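Local coordinates for protein carbohydrate kinase (Agrobacterium tumefaciens, PDB 2NWH) that probably transfers a phosphate from ATP to a sugar or related small molecule, as a ribokinase-like carbohydrate kinase, at residues 230-235 against 269-274. Numbering follows the deposited sequence.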
# COMPACT_ATOMS: atom_id res chain seq x y z
N ALA A 230 -11.47 -6.07 -10.43
CA ALA A 230 -10.42 -5.24 -11.05
C ALA A 230 -10.99 -4.61 -12.30
O ALA A 230 -11.83 -5.22 -12.96
CB ALA A 230 -9.21 -6.07 -11.39
N PHE A 231 -10.59 -3.39 -12.61
CA PHE A 231 -11.07 -2.72 -13.83
C PHE A 231 -10.04 -1.77 -14.42
O PHE A 231 -9.11 -1.33 -13.73
CB PHE A 231 -12.42 -2.04 -13.59
CG PHE A 231 -12.38 -0.82 -12.70
CD1 PHE A 231 -12.42 0.46 -13.26
CD2 PHE A 231 -12.34 -0.94 -11.31
CE1 PHE A 231 -12.39 1.62 -12.43
CE2 PHE A 231 -12.29 0.20 -10.47
CZ PHE A 231 -12.32 1.48 -11.03
N ASN A 232 -10.20 -1.49 -15.72
CA ASN A 232 -9.41 -0.46 -16.40
C ASN A 232 -10.36 0.26 -17.34
O ASN A 232 -11.56 0.19 -17.14
CB ASN A 232 -8.23 -1.07 -17.16
CG ASN A 232 -8.68 -2.04 -18.25
OD1 ASN A 232 -9.81 -1.94 -18.74
ND2 ASN A 232 -7.81 -2.97 -18.62
N GLY A 233 -9.83 0.93 -18.37
CA GLY A 233 -10.65 1.81 -19.23
C GLY A 233 -11.83 1.18 -19.95
O GLY A 233 -12.79 1.86 -20.35
N THR A 234 -11.79 -0.14 -20.11
CA THR A 234 -12.72 -0.81 -21.01
C THR A 234 -13.12 -2.19 -20.49
O THR A 234 -14.09 -2.79 -20.96
CB THR A 234 -12.09 -0.91 -22.42
OG1 THR A 234 -10.82 -1.58 -22.32
CG2 THR A 234 -11.85 0.49 -23.01
N GLU A 235 -12.39 -2.69 -19.50
CA GLU A 235 -12.53 -4.07 -19.04
C GLU A 235 -12.77 -4.18 -17.54
O GLU A 235 -12.36 -3.31 -16.77
CB GLU A 235 -11.27 -4.86 -19.39
CG GLU A 235 -10.97 -4.98 -20.88
CD GLU A 235 -9.63 -5.66 -21.16
OE1 GLU A 235 -8.58 -5.17 -20.67
OE2 GLU A 235 -9.65 -6.69 -21.88
N LYS A 269 0.67 -7.63 -18.14
CA LYS A 269 -0.27 -8.75 -18.16
C LYS A 269 -1.70 -8.21 -18.16
O LYS A 269 -1.91 -7.03 -17.85
CB LYS A 269 -0.03 -9.64 -16.95
CG LYS A 269 1.33 -10.28 -16.95
CD LYS A 269 1.66 -10.88 -15.59
CE LYS A 269 2.84 -11.87 -15.71
NZ LYS A 269 4.07 -11.22 -16.32
N THR A 270 -2.67 -9.06 -18.51
CA THR A 270 -4.09 -8.67 -18.52
C THR A 270 -4.62 -8.43 -17.10
O THR A 270 -4.04 -8.94 -16.13
CB THR A 270 -4.98 -9.72 -19.21
OG1 THR A 270 -4.89 -10.96 -18.51
CG2 THR A 270 -4.54 -9.96 -20.66
N ILE A 271 -5.70 -7.67 -16.97
CA ILE A 271 -6.26 -7.43 -15.63
C ILE A 271 -6.75 -8.76 -14.98
O ILE A 271 -6.76 -8.88 -13.74
CB ILE A 271 -7.34 -6.31 -15.61
CG1 ILE A 271 -8.60 -6.71 -16.36
CG2 ILE A 271 -6.74 -4.96 -16.14
CD1 ILE A 271 -9.77 -5.84 -16.05
N ARG A 272 -7.08 -9.76 -15.79
CA ARG A 272 -7.48 -11.09 -15.27
C ARG A 272 -6.26 -11.76 -14.63
O ARG A 272 -6.34 -12.23 -13.49
CB ARG A 272 -8.03 -11.94 -16.42
CG ARG A 272 -9.27 -12.77 -16.11
CD ARG A 272 -9.60 -13.78 -17.24
NE ARG A 272 -8.39 -14.42 -17.77
CZ ARG A 272 -7.65 -15.37 -17.16
NH1 ARG A 272 -7.98 -15.87 -15.96
NH2 ARG A 272 -6.56 -15.82 -17.77
N GLU A 273 -5.14 -11.76 -15.35
CA GLU A 273 -3.84 -12.21 -14.85
C GLU A 273 -3.30 -11.39 -13.64
O GLU A 273 -2.76 -11.96 -12.68
CB GLU A 273 -2.82 -12.17 -15.98
CG GLU A 273 -3.13 -13.07 -17.17
CD GLU A 273 -2.16 -12.90 -18.35
OE1 GLU A 273 -1.83 -11.75 -18.71
OE2 GLU A 273 -1.74 -13.94 -18.92
N ALA A 274 -3.46 -10.07 -13.70
CA ALA A 274 -3.07 -9.17 -12.59
C ALA A 274 -3.90 -9.46 -11.35
O ALA A 274 -3.40 -9.49 -10.22
CB ALA A 274 -3.21 -7.75 -13.03
O HOH W 1 -6.33 -6.47 -19.66
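Ala230 and Ile271 bring the backbones closest, their CA atoms 6.6 Å apart, where the end of strand 227-231 and the hairpin turn into strand 236-239 meet the first turn of helix 271-286. This is a beta-hairpin, its strand end and turn, packed against the N-terminus of a helix, at the antiparallel end of the large mixed sheet of a ribokinase-like fold. The turn is closed by the backbone bond from Asn232 N to Glu235 O, and the helix start by a capping box in which Thr270 OG1 accepts from Glu273 N and Glu273 OE1 accepts from Thr270 N.

Ile271 supplies most of the buried surface, and its two branches divide the work. With chi1 at 68°, Ile271 CG1 is flanked by its own N and C, and the extended chi2 carries Ile271 CD1 to the hairpin backbone, 3.7 Å from Glu235 O and 3.8 Å from Ala230 O. Ile271 CG2 instead meets the Asn232 amide, with Asn232 ND2 at 3.4 Å, a van der Waals approach. Tyr261 and Met313 also touch Ile271, from helix 255-266 and strand 311-313.

The amide is fixed at both ends. Asn232 OD1 takes Thr234 N and Glu235 N, forming an Asx turn and Asx motif, while ND2 donates almost straight (174°) to the anti lone pair of Glu235 OE1, an oxygen only 4° out of the plane of the Asn232 amide. That carboxylate oxygen also links the segments through a water: the water donates to Glu235 OE1 at 2.8 Å and accepts from Ile271 N at 3.0 Å, occupying a first-turn helix N-H.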